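PDB 1ULZ: pyruvate carboxylase n-terminal domain, which is the biotin carboxylase subunit of pyruvate carboxylase from Aquifex aeolicus, an ATP-grasp protein whose assembly holds two chains. Local coordinates for residues Arg251-Tyr254 and Gly255-Thr259; Ser229-Arg233 and Asn234-Val238; Ile307-Trp310 and Gln311-Ala315. The protein carries 1 engineered substitution. One frame throughout, in Å; residues are numbered along the deposited sequence.

Contact 1 (Arg251-Tyr254 and Gly255-Thr259)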
loop_
_atom_site.group_PDB
_atom_site.type_symbol
_atom_site.label_atom_id
_atom_site.label_comp_id
_atom_site.label_asym_id
_atom_site.label_seq_id
_atom_site.Cartn_x
_atom_site.Cartn_y
_atom_site.Cartn_z
ATOM N N ARG A 251 12.969 22.205 -8.037
ATOM C CA ARG A 251 12.107 21.133 -8.517
ATOM C C ARG A 251 11.127 21.728 -9.519
ATOM O O ARG A 251 10.918 21.176 -10.598
ATOM C CB ARG A 251 11.336 20.494 -7.354
ATOM C CG ARG A 251 10.267 19.498 -7.801
ATOM C CD ARG A 251 9.844 18.569 -6.663
ATOM N NE ARG A 251 10.985 17.792 -6.191
ATOM C CZ ARG A 251 11.576 17.963 -5.013
ATOM N NH1 ARG A 251 11.127 18.887 -4.170
ATOM N NH2 ARG A 251 12.633 17.228 -4.692
ATOM N N GLU A 252 10.531 22.863 -9.156
ATOM C CA GLU A 252 9.575 23.520 -10.041
ATOM C C GLU A 252 10.262 24.194 -11.228
ATOM O O GLU A 252 9.731 24.183 -12.339
ATOM C CB GLU A 252 8.734 24.536 -9.262
ATOM C CG GLU A 252 7.749 23.875 -8.309
ATOM C CD GLU A 252 6.902 22.803 -8.996
ATOM O OE1 GLU A 252 6.573 21.790 -8.339
ATOM O OE2 GLU A 252 6.558 22.977 -10.188
ATOM N N TYR A 253 11.443 24.767 -11.000
ATOM C CA TYR A 253 12.168 25.426 -12.082
ATOM C C TYR A 253 12.382 24.449 -13.237
ATOM O O TYR A 253 12.007 24.738 -14.373
ATOM C CB TYR A 253 13.512 25.978 -11.577
ATOM C CG TYR A 253 14.448 26.442 -12.676
ATOM C CD1 TYR A 253 15.550 25.676 -13.042
ATOM C CD2 TYR A 253 14.210 27.623 -13.377
ATOM C CE1 TYR A 253 16.385 26.066 -14.068
ATOM C CE2 TYR A 253 15.047 28.025 -14.414
ATOM C CZ TYR A 253 16.132 27.239 -14.755
ATOM O OH TYR A 253 16.957 27.597 -15.798
ATOM N N TYR A 254 12.972 23.291 -12.950
ATOM C CA TYR A 254 13.211 22.288 -13.988
ATOM C C TYR A 254 11.891 21.664 -14.447
ATOM O O TYR A 254 11.717 21.341 -15.627
ATOM C CB TYR A 254 14.177 21.207 -13.476
ATOM C CG TYR A 254 15.634 21.649 -13.460
ATOM C CD1 TYR A 254 16.301 21.942 -14.644
ATOM C CD2 TYR A 254 16.336 21.780 -12.268
ATOM C CE1 TYR A 254 17.624 22.354 -14.642
ATOM C CE2 TYR A 254 17.660 22.190 -12.258
ATOM C CZ TYR A 254 18.296 22.478 -13.450
ATOM O OH TYR A 254 19.607 22.894 -13.460
ATOM N N GLY A 255 10.960 21.509 -13.513
ATOM C CA GLY A 255 9.662 20.953 -13.852
ATOM C C GLY A 255 8.969 21.774 -14.932
ATOM O O GLY A 255 8.497 21.228 -15.928
ATOM N N ASN A 256 8.905 23.091 -14.748
ATOM C CA ASN A 256 8.265 23.952 -15.745
ATOM C C ASN A 256 9.009 23.922 -17.081
ATOM O O ASN A 256 8.393 24.006 -18.147
ATOM C CB ASN A 256 8.163 25.392 -15.234
ATOM C CG ASN A 256 7.107 25.554 -14.146
ATOM O OD1 ASN A 256 5.966 25.108 -14.298
ATOM N ND2 ASN A 256 7.480 26.209 -13.051
ATOM N N ILE A 257 10.330 23.800 -17.028
ATOM C CA ILE A 257 11.112 23.727 -18.252
ATOM C C ILE A 257 10.697 22.458 -18.988
ATOM O O ILE A 257 10.538 22.448 -20.214
ATOM C CB ILE A 257 12.625 23.680 -17.949
ATOM C CG1 ILE A 257 13.107 25.074 -17.529
ATOM C CG2 ILE A 257 13.386 23.176 -19.161
ATOM C CD1 ILE A 257 14.583 25.142 -17.187
ATOM N N VAL A 258 10.505 21.391 -18.220
ATOM C CA VAL A 258 10.085 20.102 -18.754
ATOM C C VAL A 258 8.718 20.181 -19.447
ATOM O O VAL A 258 8.581 19.785 -20.606
ATOM C CB VAL A 258 10.012 19.040 -17.626
ATOM C CG1 VAL A 258 9.306 17.786 -18.122
ATOM C CG2 VAL A 258 11.422 18.701 -17.143
ATOM N N THR A 259 7.715 20.693 -18.736
ATOM C CA THR A 259 6.366 20.800 -19.292
ATOM C C THR A 259 6.269 21.803 -20.443
ATOM O O THR A 259 5.471 21.621 -21.358
ATOM C CB THR A 259 5.328 21.148 -18.196
ATOM O OG1 THR A 259 5.682 22.377 -17.554
ATOM C CG2 THR A 259 5.281 20.033 -17.153
#
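Ile257 sends its CD1 methyl over one face of the Tyr253 ring, one helical turn back along helix 248-264. The methyl stands 3.5 Å above the ring plane and is displaced toward the rim, near the hydroxyl end, with Tyr253 CZ the closest ring atom at 3.6 Å from Ile257 CD1. This is a CH-pi contact, the methyl lying 26° off the ring normal. Tyr253 takes chi1 169°, which swings its ring round beside its own carbonyl carbon, while the extended Ile257 arm (chi2 179°) carries CD1 back toward it. The same methyl meets Tyr254 obliquely, Tyr254 CD1 lying 4.4 Å from Ile257 CD1, and Tyr253 CD1 sits over the centre of the Tyr254 ring. Beneath the side chains run i to i+4 backbone bonds, among them Asn256 N to Glu252 O at 2.8 Å and nearly straight. Tyr254 OH is bound by Leu283 N, and Val258 packs on Tyr210, Val212, Met273 and Phe275, so the Tyr254-Val258 side of the helix rests on the antiparallel sheet. With a methyl over one ring face and oblique to the other ring, Ile257 meets the tyrosines by dispersion; directional polar bonding between the segments comes from the backbone.

Contact 2 (Ser229-Arg233 and Asn234-Val238)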
loop_
_atom_site.group_PDB
_atom_site.type_symbol
_atom_site.label_atom_id
_atom_site.label_comp_id
_atom_site.label_asym_id
_atom_site.label_seq_id
_atom_site.Cartn_x
_atom_site.Cartn_y
_atom_site.Cartn_z
ATOM N N SER A 229 19.934 6.784 -9.653
ATOM C CA SER A 229 21.387 6.659 -9.753
ATOM C C SER A 229 21.934 5.263 -9.470
ATOM O O SER A 229 22.929 4.849 -10.071
ATOM C CB SER A 229 22.066 7.647 -8.803
ATOM O OG SER A 229 21.715 8.979 -9.119
ATOM N N ILE A 230 21.293 4.538 -8.558
ATOM C CA ILE A 230 21.768 3.207 -8.196
ATOM C C ILE A 230 21.457 2.134 -9.222
ATOM O O ILE A 230 20.393 1.519 -9.210
ATOM C CB ILE A 230 21.223 2.803 -6.818
ATOM C CG1 ILE A 230 21.715 3.820 -5.779
ATOM C CG2 ILE A 230 21.695 1.395 -6.459
ATOM C CD1 ILE A 230 21.027 3.734 -4.459
ATOM N N GLN A 231 22.425 1.903 -10.102
ATOM C CA GLN A 231 22.291 0.924 -11.168
ATOM C C GLN A 231 23.518 0.021 -11.206
ATOM O O GLN A 231 24.433 0.147 -10.389
ATOM C CB GLN A 231 22.184 1.634 -12.523
ATOM C CG GLN A 231 21.342 2.905 -12.539
ATOM C CD GLN A 231 21.634 3.770 -13.761
ATOM O OE1 GLN A 231 22.526 3.457 -14.557
ATOM N NE2 GLN A 231 20.892 4.867 -13.910
ATOM N N ARG A 232 23.522 -0.888 -12.174
ATOM C CA ARG A 232 24.626 -1.815 -12.401
ATOM C C ARG A 232 24.503 -2.158 -13.884
ATOM O O ARG A 232 23.419 -2.516 -14.355
ATOM C CB ARG A 232 24.463 -3.066 -11.532
ATOM C CG ARG A 232 23.283 -3.928 -11.897
ATOM C CD ARG A 232 23.658 -4.941 -12.969
ATOM N NE ARG A 232 22.479 -5.478 -13.639
ATOM C CZ ARG A 232 22.512 -6.464 -14.530
ATOM N NH1 ARG A 232 23.675 -7.032 -14.858
ATOM N NH2 ARG A 232 21.382 -6.880 -15.099
ATOM N N ARG A 233 25.588 -2.030 -14.635
ATOM C CA ARG A 233 25.520 -2.318 -16.064
ATOM C C ARG A 233 24.440 -1.426 -16.633
ATOM O O ARG A 233 23.788 -1.763 -17.625
ATOM C CB ARG A 233 25.149 -3.780 -16.305
ATOM C CG ARG A 233 26.278 -4.750 -15.999
ATOM C CD ARG A 233 27.474 -4.461 -16.910
ATOM N NE ARG A 233 28.649 -5.248 -16.541
ATOM C CZ ARG A 233 29.852 -5.093 -17.083
ATOM N NH1 ARG A 233 30.043 -4.172 -18.027
ATOM N NH2 ARG A 233 30.866 -5.848 -16.674
ATOM N N ASN A 234 24.247 -0.281 -15.987
ATOM C CA ASN A 234 23.235 0.665 -16.419
ATOM C C ASN A 234 21.835 0.099 -16.211
ATOM O O ASN A 234 20.864 0.596 -16.784
ATOM C CB ASN A 234 23.454 1.026 -17.884
ATOM C CG ASN A 234 24.616 1.976 -18.072
ATOM O OD1 ASN A 234 25.760 1.672 -17.687
ATOM N ND2 ASN A 234 24.337 3.140 -18.660
ATOM N N GLN A 235 21.744 -0.942 -15.386
ATOM C CA GLN A 235 20.466 -1.574 -15.064
ATOM C C GLN A 235 20.021 -1.048 -13.702
ATOM O O GLN A 235 20.747 -1.171 -12.708
ATOM C CB GLN A 235 20.631 -3.091 -15.009
ATOM C CG GLN A 235 20.927 -3.729 -16.358
ATOM C CD GLN A 235 19.685 -3.843 -17.233
ATOM O OE1 GLN A 235 19.763 -4.287 -18.382
ATOM N NE2 GLN A 235 18.529 -3.447 -16.690
ATOM N N LYS A 236 18.835 -0.451 -13.661
ATOM C CA LYS A 236 18.305 0.115 -12.426
ATOM C C LYS A 236 18.052 -0.960 -11.367
ATOM O O LYS A 236 17.642 -2.079 -11.686
ATOM C CB LYS A 236 17.028 0.907 -12.736
ATOM C CG LYS A 236 17.305 2.201 -13.501
ATOM C CD LYS A 236 16.089 2.692 -14.273
ATOM C CE LYS A 236 16.368 4.032 -14.938
ATOM N NZ LYS A 236 15.235 4.491 -15.802
ATOM N N LEU A 237 18.319 -0.614 -10.110
ATOM C CA LEU A 237 18.141 -1.542 -8.993
ATOM C C LEU A 237 17.316 -0.884 -7.894
ATOM O O LEU A 237 16.441 -1.511 -7.298
ATOM C CB LEU A 237 19.508 -1.954 -8.444
ATOM C CG LEU A 237 19.594 -3.057 -7.386
ATOM C CD1 LEU A 237 19.020 -4.369 -7.924
ATOM C CD2 LEU A 237 21.064 -3.248 -7.002
ATOM N N VAL A 238 17.603 0.384 -7.626
ATOM C CA VAL A 238 16.876 1.129 -6.608
ATOM C C VAL A 238 16.548 2.521 -7.133
ATOM O O VAL A 238 17.408 3.190 -7.709
ATOM C CB VAL A 238 17.701 1.271 -5.310
ATOM C CG1 VAL A 238 16.942 2.116 -4.304
ATOM C CG2 VAL A 238 17.997 -0.103 -4.724
HETATM O O HOH W 1 18.781 5.299 -7.038
#
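Arg232 has chi1 67°, which places CG between its backbone N and carbonyl carbon, and a second bend at chi2 88° folds the chain back over its turn partner Gln235. Gln235 is itself bent at chi2, and the two side chains run side by side in the same direction, the guanidinium and amide planes 27° apart. The aliphatic part of Gln235 does the touching: its CG lies over one face of the guanidinium, 3.4 Å from Arg232 NH2, while Gln235 CB approaches Arg232 NE to 3.3 Å. Phe347 and Leu440 also touch the Arg232 side chain.

Gln231 points to the other face of the hairpin, together with Lys236. Its extended chain sets OE1 against the backbone of the turn, 3.4 Å from Asn234 CA, and its NE2 is bound by Cys228 O. The ammonium of Lys236 makes a salt bridge with Glu295. On the Arg232 face, farther from the turn, Ile230 and Val238 lie alongside each other, CB to CB 4.1 Å, and Val238 continues onto Ile334, Cys336 and Leu421.

Backbone bonds join the two strands. Arg232 N donates to Gln235 O at 2.8 Å. Leu237 and Val238 form a classic beta bulge opposite Ile230, whose O receives Leu237 N at 3.1 Å, in the carbonyl plane, and also a weak, longer bond from Val238 N. Beside the bulge a water accepts from Ile230 N and donates to Val238 O at 2.6 Å, linking the two.

Arg233 and Asn234 both have positive phi, as the central residues of a type I' turn must. The whole is a beta hairpin with a two-residue type I' turn, joining strands 220-232 and 235-241 of the large antiparallel sheet in this biotin carboxylase.

Contact 3 (Ile307-Trp310 and Gln311-Ala315)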
loop_
_atom_site.group_PDB
_atom_site.type_symbol
_atom_site.label_atom_id
_atom_site.label_comp_id
_atom_site.label_asym_id
_atom_site.label_seq_id
_atom_site.Cartn_x
_atom_site.Cartn_y
_atom_site.Cartn_z
ATOM N N ILE A 307 -0.847 7.166 -12.332
ATOM C CA ILE A 307 -0.363 7.415 -13.682
ATOM C C ILE A 307 -0.921 6.500 -14.767
ATOM O O ILE A 307 -1.349 6.977 -15.814
ATOM C CB ILE A 307 1.185 7.371 -13.724
ATOM C CG1 ILE A 307 1.754 8.436 -12.779
ATOM C CG2 ILE A 307 1.676 7.606 -15.146
ATOM C CD1 ILE A 307 3.255 8.373 -12.603
ATOM N N VAL A 308 -0.925 5.193 -14.524
ATOM C CA VAL A 308 -1.435 4.255 -15.521
ATOM C C VAL A 308 -2.918 4.458 -15.823
ATOM O O VAL A 308 -3.326 4.420 -16.983
ATOM C CB VAL A 308 -1.204 2.799 -15.092
ATOM C CG1 VAL A 308 -1.862 1.856 -16.093
ATOM C CG2 VAL A 308 0.295 2.520 -15.010
ATOM N N LYS A 309 -3.724 4.673 -14.784
ATOM C CA LYS A 309 -5.149 4.897 -14.990
ATOM C C LYS A 309 -5.331 6.163 -15.824
ATOM O O LYS A 309 -6.173 6.209 -16.715
ATOM C CB LYS A 309 -5.890 5.036 -13.652
ATOM C CG LYS A 309 -7.408 5.193 -13.820
ATOM C CD LYS A 309 -8.149 5.150 -12.486
ATOM C CE LYS A 309 -8.042 3.773 -11.829
ATOM N NZ LYS A 309 -8.686 3.734 -10.494
ATOM N N TRP A 310 -4.529 7.185 -15.544
ATOM C CA TRP A 310 -4.623 8.426 -16.304
ATOM C C TRP A 310 -4.225 8.227 -17.769
ATOM O O TRP A 310 -4.756 8.898 -18.650
ATOM C CB TRP A 310 -3.774 9.531 -15.661
ATOM C CG TRP A 310 -4.557 10.378 -14.695
ATOM C CD1 TRP A 310 -4.342 10.509 -13.355
ATOM C CD2 TRP A 310 -5.696 11.198 -15.000
ATOM N NE1 TRP A 310 -5.273 11.359 -12.804
ATOM C CE2 TRP A 310 -6.116 11.795 -13.792
ATOM C CE3 TRP A 310 -6.402 11.482 -16.175
ATOM C CZ2 TRP A 310 -7.209 12.661 -13.724
ATOM C CZ3 TRP A 310 -7.491 12.343 -16.105
ATOM C CH2 TRP A 310 -7.882 12.922 -14.888
ATOM N N GLN A 311 -3.296 7.306 -18.021
ATOM C CA GLN A 311 -2.862 7.004 -19.382
ATOM C C GLN A 311 -4.086 6.601 -20.200
ATOM O O GLN A 311 -4.274 7.047 -21.332
ATOM C CB GLN A 311 -1.873 5.828 -19.403
ATOM C CG GLN A 311 -0.436 6.143 -19.032
ATOM C CD GLN A 311 0.487 4.949 -19.264
ATOM O OE1 GLN A 311 0.411 3.944 -18.553
ATOM N NE2 GLN A 311 1.353 5.050 -20.273
ATOM N N ILE A 312 -4.912 5.744 -19.610
ATOM C CA ILE A 312 -6.107 5.246 -20.277
ATOM C C ILE A 312 -7.178 6.320 -20.436
ATOM O O ILE A 312 -7.772 6.447 -21.506
ATOM C CB ILE A 312 -6.684 4.029 -19.527
ATOM C CG1 ILE A 312 -5.606 2.934 -19.437
ATOM C CG2 ILE A 312 -7.894 3.491 -20.267
ATOM C CD1 ILE A 312 -5.895 1.841 -18.434
ATOM N N LYS A 313 -7.417 7.094 -19.383
ATOM C CA LYS A 313 -8.410 8.162 -19.451
ATOM C C LYS A 313 -8.006 9.175 -20.522
ATOM O O LYS A 313 -8.838 9.644 -21.291
ATOM C CB LYS A 313 -8.536 8.865 -18.094
ATOM C CG LYS A 313 -9.109 7.984 -16.997
ATOM C CD LYS A 313 -9.271 8.730 -15.680
ATOM C CE LYS A 313 -9.997 7.845 -14.665
ATOM N NZ LYS A 313 -10.120 8.455 -13.301
ATOM N N ILE A 314 -6.718 9.501 -20.572
ATOM C CA ILE A 314 -6.219 10.462 -21.550
ATOM C C ILE A 314 -6.355 9.929 -22.969
ATOM O O ILE A 314 -6.777 10.651 -23.873
ATOM C CB ILE A 314 -4.753 10.823 -21.264
ATOM C CG1 ILE A 314 -4.690 11.709 -20.018
ATOM C CG2 ILE A 314 -4.133 11.522 -22.470
ATOM C CD1 ILE A 314 -3.292 11.974 -19.501
ATOM N N ALA A 315 -6.010 8.661 -23.164
ATOM C CA ALA A 315 -6.118 8.045 -24.480
ATOM C C ALA A 315 -7.586 8.037 -24.913
ATOM O O ALA A 315 -7.892 8.074 -26.102
ATOM C CB ALA A 315 -5.565 6.617 -24.444
#
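Ile314 N donates to Trp310 O at 2.8 Å, the shortest of the i to i+4 bonds that knit helix 307-315 across these two segments. Lys313 N to Lys309 O is straighter, at 165° and in the carbonyl plane, whereas Ile312 N to Val308 O is weak. Two polar ends are taken up by other parts of the chain: Lys309 NZ forms a salt bridge with Glu23, and Gln311 OE1 accepts a hydrogen bond from His78 NE2. The same Gln311 side chain crosses Val308, its OE1 lying 3.8 Å from Val308 CG2.

Farther out, Lys313 and Lys309 cross through their aliphatic parts, Lys313 CE reaching Lys309 CG at 3.8 Å; Lys309 NZ and Lys313 NZ are 5.7 Å apart. Helix 11-24 packs Ala20 on Val308, Cys21 on Ile312 and Leu24 on Lys313, while Leu213 of strand 206-214 meets Trp310 and Ile314. Lys313 keeps an extended chain beyond CG, which lays it over one face of the Trp310 indole. Its NZ is too distant for more than a weak cation-pi attraction; the closer approach is a CH-pi contact, Lys313 CD sitting 4.2 Å from the centroid of the six-membered ring and 20° off its normal.

The three contacts follow one another in the sequence without touching, all within the ATP-grasp part of the chain. Contact 2 comes first, and its strand 235-241 is followed in the chain by helix 248-264, which carries contact 1; their centres are about 25 Å apart, with nearest atoms about 13 Å. Contact 3 lies about 22 Å from contact 1 and about 27 Å from contact 2, centre to centre. The large antiparallel sheet connects them: contact 2 is a hairpin of that sheet, while contacts 1 and 3 sit on helices that both pack against strands 206-214 and 269-277. Contact 3 alone is touched by the second subunit, where Arg401 of that chain packs on Lys309.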